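Local coordinates for protein HRI1 (Saccharomyces cerevisiae, PDB 3RBY), which is of unknown function and not essential for the cell, but interacts with the protein HRR25 and may interact with SEC72, at residues S48-W53 and L209-E214; V108-A113 and E128-V133; N216-S221 and L236-I241. All blocks are in the same frame, centred on the assembly; numbering follows the deposited sequence.

Contact 1 of 3, residues S48-W53 and L209-E214; sequences SFPFEW and LSYGKE
F51 drives the edge of its ring against one face of the Y211 ring, where the two antiparallel sheets of this beta-structured protein are joined. F49, F51 and Y211 form an aromatic cluster, in which both phenylalanine edges turn toward the tyrosine. Strand 51-57 belongs to one sheet, and strand 205-211 is the outermost strand of the other within the chain. The F51-Y211 pair is T-shaped: the centroids stand 5.3 Å apart and the planes meet at 82°. Y211 CG, set anti to its backbone N (chi1 -179°), starts the ring beside F51 CE1, which comes over the rim of the tyrosine face 3.6 Å from that CG, while F51 CZ rests against Y211 CB. From L209, two residues earlier on the same strand as Y211, the methyl CD1 meets F51 CE2 tip to tip at 3.9 Å. F49 supplies a second edge toward the tyrosine face, more offset, with 5.7 Å between the F49 and Y211 centroids and the planes again nearly perpendicular. P50, between the two phenylalanines, lays its CD 3.5 Å from Y211 CE2. It is the centre of an inverse gamma turn, closed by the bond from F51 N to F49 O, a tight turn consistent with both flanking phenylalanines meeting the same tyrosine. F194 on the neighbouring strand 192-199 extends the cluster, touching F49, F51 and Y211. At the polar edge the tyrosine hydroxyl donates to the backbone carbonyl of S48, Y211 OH to S48 O being 2.8 Å, with the donor tilted 17° from the carbonyl plane.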
# COMPACT_ATOMS: atom_id res chain seq x y z
N SER A 48 10.60 -16.05 20.18
CA SER A 48 10.43 -15.65 21.57
C SER A 48 9.96 -14.19 21.68
O SER A 48 9.16 -13.86 22.56
CB SER A 48 11.72 -15.88 22.38
OG SER A 48 12.73 -14.94 22.03
N PHE A 49 10.44 -13.34 20.77
CA PHE A 49 10.00 -11.94 20.70
C PHE A 49 9.75 -11.54 19.24
O PHE A 49 10.61 -10.91 18.62
CB PHE A 49 11.09 -11.03 21.28
CG PHE A 49 10.66 -9.61 21.43
CD1 PHE A 49 9.63 -9.28 22.30
CD2 PHE A 49 11.29 -8.59 20.73
CE1 PHE A 49 9.22 -7.97 22.46
CE2 PHE A 49 10.89 -7.27 20.88
CZ PHE A 49 9.85 -6.96 21.74
N PRO A 50 8.60 -11.96 18.73
CA PRO A 50 8.27 -11.83 17.30
C PRO A 50 7.93 -10.40 16.90
O PRO A 50 6.87 -10.14 16.34
CB PRO A 50 7.03 -12.71 17.16
CG PRO A 50 6.40 -12.69 18.50
CD PRO A 50 7.53 -12.62 19.49
N PHE A 51 8.85 -9.48 17.18
CA PHE A 51 8.70 -8.09 16.77
C PHE A 51 10.02 -7.53 16.31
O PHE A 51 11.06 -7.78 16.95
CB PHE A 51 8.23 -7.24 17.95
CG PHE A 51 6.95 -7.70 18.56
CD1 PHE A 51 6.94 -8.57 19.65
CD2 PHE A 51 5.74 -7.26 18.05
CE1 PHE A 51 5.75 -8.99 20.21
CE2 PHE A 51 4.54 -7.67 18.61
CZ PHE A 51 4.54 -8.54 19.69
N GLU A 52 10.00 -6.77 15.22
CA GLU A 52 11.19 -6.10 14.74
C GLU A 52 11.45 -4.96 15.72
O GLU A 52 12.59 -4.62 16.01
CB GLU A 52 11.02 -5.70 13.27
CG GLU A 52 11.94 -4.58 12.82
CD GLU A 52 11.61 -4.10 11.42
OE1 GLU A 52 10.99 -3.03 11.29
OE2 GLU A 52 11.99 -4.79 10.45
N TRP A 53 10.37 -4.38 16.22
CA TRP A 53 10.44 -3.28 17.18
C TRP A 53 9.05 -2.85 17.62
O TRP A 53 8.05 -3.29 17.05
CB TRP A 53 11.15 -2.12 16.47
CG TRP A 53 11.54 -1.00 17.40
CD1 TRP A 53 11.85 -1.10 18.72
CD2 TRP A 53 11.64 0.39 17.07
NE1 TRP A 53 12.15 0.13 19.23
CE2 TRP A 53 12.03 1.07 18.24
CE3 TRP A 53 11.45 1.12 15.89
CZ2 TRP A 53 12.22 2.45 18.27
CZ3 TRP A 53 11.64 2.49 15.93
CH2 TRP A 53 12.03 3.14 17.11
N LEU A 209 -3.15 -10.25 17.24
CA LEU A 209 -1.86 -10.43 17.87
C LEU A 209 -2.03 -10.22 19.37
O LEU A 209 -2.87 -9.42 19.81
CB LEU A 209 -0.87 -9.45 17.25
CG LEU A 209 0.40 -8.96 17.93
CD1 LEU A 209 1.01 -7.94 17.00
CD2 LEU A 209 0.10 -8.32 19.27
N SER A 210 -1.28 -10.99 20.14
CA SER A 210 -1.39 -10.99 21.60
C SER A 210 -0.13 -11.60 22.19
O SER A 210 0.09 -12.80 22.10
CB SER A 210 -2.62 -11.76 22.05
OG SER A 210 -2.62 -11.97 23.45
N TYR A 211 0.68 -10.75 22.80
CA TYR A 211 1.97 -11.16 23.33
C TYR A 211 2.08 -10.80 24.80
O TYR A 211 1.84 -9.65 25.18
CB TYR A 211 3.09 -10.47 22.55
CG TYR A 211 4.46 -10.86 23.02
CD1 TYR A 211 5.05 -10.22 24.09
CD2 TYR A 211 5.17 -11.89 22.39
CE1 TYR A 211 6.31 -10.56 24.53
CE2 TYR A 211 6.44 -12.25 22.83
CZ TYR A 211 7.01 -11.58 23.91
OH TYR A 211 8.28 -11.92 24.35
N GLY A 212 2.44 -11.77 25.63
CA GLY A 212 2.69 -11.51 27.04
C GLY A 212 1.67 -12.19 27.93
O GLY A 212 0.57 -12.56 27.49
N LYS A 213 2.00 -12.34 29.21
CA LYS A 213 1.14 -13.11 30.08
C LYS A 213 0.12 -12.28 30.87
O LYS A 213 -0.79 -12.84 31.49
CB LYS A 213 1.97 -14.02 31.00
CG LYS A 213 3.23 -13.37 31.55
CD LYS A 213 3.64 -14.04 32.85
CE LYS A 213 5.06 -13.68 33.23
NZ LYS A 213 5.54 -14.65 34.25
N GLU A 214 0.25 -10.95 30.81
CA GLU A 214 -0.68 -10.08 31.54
C GLU A 214 -1.70 -9.36 30.64
O GLU A 214 -2.36 -8.39 31.07
CB GLU A 214 0.10 -9.08 32.37
CG GLU A 214 1.20 -9.71 33.18
CD GLU A 214 1.65 -8.83 34.33
OE1 GLU A 214 0.88 -8.65 35.30
OE2 GLU A 214 2.78 -8.32 34.25

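Contact 2 of 3, residues V108-A113 and E128-V133; sequences VEETGA and EMWQPV. Unlike the reference sequence in segment 128-133: M129 (reference Leu).
V108 and W130 form an antiparallel hydrogen-bonded pair, E109 and M129 the non-hydrogen-bonded pair beside it and E110 and E128 the next hydrogen-bonded one, so that four backbone bonds tie strands 108-114 and 124-132 into a beta hairpin. The side chains of V108, E110, E128 and W130 share one face of the sheet. There E110 and W130 run side by side, and the indole donates from NE1 to E110 OE1 at 2.9 Å, meeting the anti lone pair of that oxygen. The N-H...O angle is 148°, and the carboxylate and ring planes are 28° apart. V108 O lies at the edge of the W130 ring, in its plane. W100 stacks on this indole from strand 96-102. The side chains of E110 and E128 lie side by side, pointing the same way, with E110 OE1 3.4 Å from E128 OE1, two acceptors and not a bond. On the other face M129, a leucine in the reference sequence, bends its chain to bring SD 3.6 Å from E109 CB. The E109 carboxylate pairs with R127, and P17 of the second subunit packs on E109. E128 OE2 forms a salt bridge with R37, while E110 OE2 is bonded to a triethylene glycol probably left from crystallisation. Two buried acids this close would repel if both were charged; the arginine and the indole N-H probably offset that, although a proton on either carboxylate remains possible.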
# COMPACT_ATOMS: atom_id res chain seq x y z
N VAL A 108 3.03 8.33 2.38
CA VAL A 108 3.84 9.28 3.13
C VAL A 108 5.24 8.73 3.35
O VAL A 108 5.42 7.67 3.97
CB VAL A 108 3.24 9.59 4.51
CG1 VAL A 108 4.04 10.70 5.22
CG2 VAL A 108 1.77 9.99 4.39
N GLU A 109 6.24 9.45 2.85
CA GLU A 109 7.63 9.03 3.04
C GLU A 109 8.18 9.57 4.36
O GLU A 109 8.25 10.80 4.56
CB GLU A 109 8.51 9.52 1.88
CG GLU A 109 10.01 9.25 2.09
CD GLU A 109 10.90 9.98 1.09
OE1 GLU A 109 11.48 9.31 0.21
OE2 GLU A 109 11.02 11.22 1.19
N GLU A 110 8.58 8.67 5.26
CA GLU A 110 9.28 9.07 6.48
C GLU A 110 10.78 8.85 6.30
O GLU A 110 11.21 7.76 5.91
CB GLU A 110 8.80 8.27 7.70
CG GLU A 110 9.64 8.50 8.95
CD GLU A 110 9.44 7.43 10.02
OE1 GLU A 110 8.67 6.46 9.78
OE2 GLU A 110 10.06 7.55 11.10
N THR A 111 11.58 9.87 6.58
CA THR A 111 13.03 9.75 6.49
C THR A 111 13.69 10.26 7.77
O THR A 111 13.08 11.01 8.54
CB THR A 111 13.61 10.54 5.31
OG1 THR A 111 13.23 11.92 5.42
CG2 THR A 111 13.09 9.96 4.01
N GLY A 112 14.94 9.85 7.98
CA GLY A 112 15.71 10.34 9.10
C GLY A 112 17.06 9.65 9.25
O GLY A 112 17.41 8.74 8.48
N ALA A 113 17.81 10.08 10.26
CA ALA A 113 19.09 9.46 10.61
C ALA A 113 19.00 8.89 12.02
O ALA A 113 18.15 9.29 12.82
CB ALA A 113 20.22 10.48 10.50
N GLU A 128 11.16 5.04 5.45
CA GLU A 128 10.00 4.19 5.62
C GLU A 128 8.87 4.76 4.81
O GLU A 128 8.63 5.96 4.84
CB GLU A 128 9.62 4.10 7.09
CG GLU A 128 10.50 3.12 7.82
CD GLU A 128 10.42 3.27 9.32
OE1 GLU A 128 11.13 4.14 9.85
OE2 GLU A 128 9.65 2.52 9.96
N MET A 129 8.18 3.89 4.09
CA MET A 129 7.02 4.30 3.32
C MET A 129 5.75 3.88 4.03
O MET A 129 5.63 2.73 4.49
CB MET A 129 7.09 3.71 1.92
CG MET A 129 6.84 4.72 0.80
SD MET A 129 7.97 6.12 0.89
CE MET A 129 9.46 5.22 1.17
N TRP A 130 4.80 4.81 4.12
CA TRP A 130 3.57 4.58 4.88
C TRP A 130 2.31 4.75 4.07
O TRP A 130 2.16 5.73 3.32
CB TRP A 130 3.49 5.52 6.10
CG TRP A 130 4.58 5.30 7.08
CD1 TRP A 130 5.79 5.93 7.12
CD2 TRP A 130 4.58 4.36 8.17
NE1 TRP A 130 6.54 5.45 8.16
CE2 TRP A 130 5.83 4.48 8.82
CE3 TRP A 130 3.66 3.43 8.65
CZ2 TRP A 130 6.18 3.71 9.93
CZ3 TRP A 130 4.00 2.66 9.75
CH2 TRP A 130 5.25 2.81 10.39
N GLN A 131 1.40 3.80 4.27
CA GLN A 131 0.10 3.82 3.63
C GLN A 131 -1.00 4.18 4.65
O GLN A 131 -1.29 3.40 5.56
CB GLN A 131 -0.21 2.46 3.02
CG GLN A 131 -1.61 2.39 2.43
CD GLN A 131 -1.75 3.26 1.20
OE1 GLN A 131 -1.20 2.93 0.14
NE2 GLN A 131 -2.47 4.38 1.32
N PRO A 132 -1.61 5.37 4.50
CA PRO A 132 -2.78 5.69 5.32
C PRO A 132 -3.91 4.77 4.92
O PRO A 132 -4.16 4.53 3.73
CB PRO A 132 -3.12 7.14 4.93
CG PRO A 132 -1.85 7.67 4.28
CD PRO A 132 -1.20 6.49 3.63
N VAL A 133 -4.62 4.29 5.93
CA VAL A 133 -5.63 3.27 5.75
C VAL A 133 -6.90 3.74 6.49
O VAL A 133 -6.84 4.63 7.35
CB VAL A 133 -5.01 1.92 6.22
CG1 VAL A 133 -5.66 1.37 7.47
CG2 VAL A 133 -4.98 0.90 5.09

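Contact 3 of 3, residues N216-S221 and L236-I241; sequences NKIPQS and LNWEVI
The indole of W238 takes P219 on one face and the carbonyl oxygen of K217 at its edge. P219 CD sits over the five-membered ring, 3.5 Å from its centroid and only 12° off the normal, a CH-pi contact; P219 CG lies beside it, 3.7 Å from W238 CD1. At the edge W238 NE1 donates to K217 O at 2.9 Å; the oxygen lies 24° out of the ring plane, and the N-H...O angle is 138°. I218 meets the benzene end of the indole, with CG1 4.2 Å from W238 CZ2. Two residues earlier on the same strand, L236 CB packs on K217 CB at 4.0 Å, the two side chains crossing at about a right angle, whereas the lysine amino group forms a salt bridge with E214. A leucine in place of W238 would probably leave K217 O without its indole donor and open a gap beneath the P219 ring. L181 and V170, on strands 176-183 and 166-173, also line this site, touching both I218 and W238. This is a loop that follows strand 205-211 and packs, through P219, I218 and K217, on L236 and W238 of strand 236-244 in the antiparallel seven-stranded sheet.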
# COMPACT_ATOMS: atom_id res chain seq x y z
N ASN A 216 -4.67 -10.01 29.84
CA ASN A 216 -6.02 -9.85 30.41
C ASN A 216 -6.15 -8.65 31.37
O ASN A 216 -7.23 -8.41 31.92
CB ASN A 216 -6.51 -11.14 31.10
CG ASN A 216 -5.77 -11.43 32.43
OD1 ASN A 216 -4.64 -11.00 32.64
ND2 ASN A 216 -6.42 -12.20 33.30
N LYS A 217 -5.05 -7.92 31.57
CA LYS A 217 -5.10 -6.69 32.37
C LYS A 217 -5.22 -5.46 31.46
O LYS A 217 -5.12 -4.32 31.93
CB LYS A 217 -3.86 -6.55 33.26
CG LYS A 217 -3.76 -7.51 34.45
CD LYS A 217 -2.39 -7.30 35.14
CE LYS A 217 -2.28 -7.97 36.51
NZ LYS A 217 -1.74 -9.36 36.45
N ILE A 218 -5.42 -5.71 30.17
CA ILE A 218 -5.62 -4.64 29.20
C ILE A 218 -7.07 -4.57 28.76
O ILE A 218 -7.63 -5.56 28.27
CB ILE A 218 -4.76 -4.84 27.96
CG1 ILE A 218 -3.32 -5.17 28.39
CG2 ILE A 218 -4.82 -3.62 27.09
CD1 ILE A 218 -2.32 -5.11 27.25
N PRO A 219 -7.70 -3.40 28.93
CA PRO A 219 -9.13 -3.27 28.62
C PRO A 219 -9.37 -3.54 27.12
O PRO A 219 -8.54 -3.16 26.29
CB PRO A 219 -9.45 -1.81 28.99
CG PRO A 219 -8.30 -1.38 29.91
CD PRO A 219 -7.10 -2.13 29.39
N GLN A 220 -10.48 -4.21 26.80
CA GLN A 220 -10.74 -4.70 25.45
C GLN A 220 -12.08 -4.19 24.93
O GLN A 220 -12.51 -4.54 23.84
CB GLN A 220 -10.74 -6.25 25.43
CG GLN A 220 -9.37 -6.91 25.64
CD GLN A 220 -9.45 -8.24 26.43
OE1 GLN A 220 -10.41 -9.02 26.27
NE2 GLN A 220 -8.45 -8.48 27.27
N SER A 221 -12.75 -3.37 25.74
CA SER A 221 -14.05 -2.81 25.36
C SER A 221 -14.09 -1.34 25.77
O SER A 221 -13.68 -0.99 26.89
CB SER A 221 -15.19 -3.57 26.05
OG SER A 221 -16.42 -2.87 25.95
N LEU A 236 -5.76 -4.03 37.50
CA LEU A 236 -5.00 -2.93 36.88
C LEU A 236 -5.91 -1.77 36.45
O LEU A 236 -6.88 -1.96 35.69
CB LEU A 236 -4.19 -3.43 35.69
CG LEU A 236 -2.68 -3.15 35.70
CD1 LEU A 236 -2.24 -2.49 34.42
CD2 LEU A 236 -2.24 -2.32 36.89
N ASN A 237 -5.61 -0.57 36.94
CA ASN A 237 -6.39 0.62 36.61
C ASN A 237 -5.84 1.35 35.40
O ASN A 237 -4.63 1.52 35.25
CB ASN A 237 -6.46 1.56 37.81
CG ASN A 237 -7.23 0.98 38.97
OD1 ASN A 237 -7.89 -0.05 38.82
ND2 ASN A 237 -7.15 1.63 40.12
N TRP A 238 -6.75 1.76 34.53
CA TRP A 238 -6.39 2.60 33.41
C TRP A 238 -7.28 3.81 33.48
O TRP A 238 -8.42 3.71 33.95
CB TRP A 238 -6.66 1.89 32.10
CG TRP A 238 -5.87 0.64 31.94
CD1 TRP A 238 -6.01 -0.52 32.65
CD2 TRP A 238 -4.81 0.42 31.00
NE1 TRP A 238 -5.09 -1.45 32.22
CE2 TRP A 238 -4.35 -0.90 31.20
CE3 TRP A 238 -4.21 1.21 30.02
CZ2 TRP A 238 -3.31 -1.45 30.44
CZ3 TRP A 238 -3.17 0.68 29.27
CH2 TRP A 238 -2.73 -0.65 29.48
N GLU A 239 -6.77 4.94 32.99
CA GLU A 239 -7.55 6.16 32.86
C GLU A 239 -7.80 6.43 31.38
O GLU A 239 -6.88 6.33 30.55
CB GLU A 239 -6.79 7.34 33.49
CG GLU A 239 -7.63 8.60 33.66
CD GLU A 239 -6.78 9.85 33.95
OE1 GLU A 239 -7.32 10.98 33.81
OE2 GLU A 239 -5.58 9.70 34.30
N VAL A 240 -9.05 6.74 31.03
CA VAL A 240 -9.38 7.19 29.68
C VAL A 240 -8.90 8.63 29.52
O VAL A 240 -9.54 9.56 30.03
CB VAL A 240 -10.89 7.19 29.44
CG1 VAL A 240 -11.21 7.85 28.09
CG2 VAL A 240 -11.47 5.77 29.51
N ILE A 241 -7.78 8.84 28.83
CA ILE A 241 -7.23 10.20 28.71
C ILE A 241 -7.68 10.91 27.43
O ILE A 241 -7.36 12.09 27.19
CB ILE A 241 -5.70 10.21 28.80
CG1 ILE A 241 -5.10 9.49 27.58
CG2 ILE A 241 -5.25 9.55 30.10
CD1 ILE A 241 -3.56 9.57 27.47

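How the contacts relate
Contact 1 is a surface contact, whereas contacts 2 and 3 are largely buried. Contact 2 holds neighbouring strands of the ten-stranded sheet by backbone pairing, and contact 1 links that same sheet to the seven-stranded one through side chains. Contact 3 lies on the seven-stranded sheet that contact 1 also reaches, closing a loop over it. Along the chain, contact 2 is nested inside the loop closed by contact 1, and contact 3 follows in series. Contacts 2 and 3 lie on opposite sides of the chain's centre, about 30 Å between their own centres. Aromatic edges dominate contact 1 and buried carboxylates contact 2, while contact 3 pairs a proline-to-indole CH-pi contact with an indole-to-carbonyl bond.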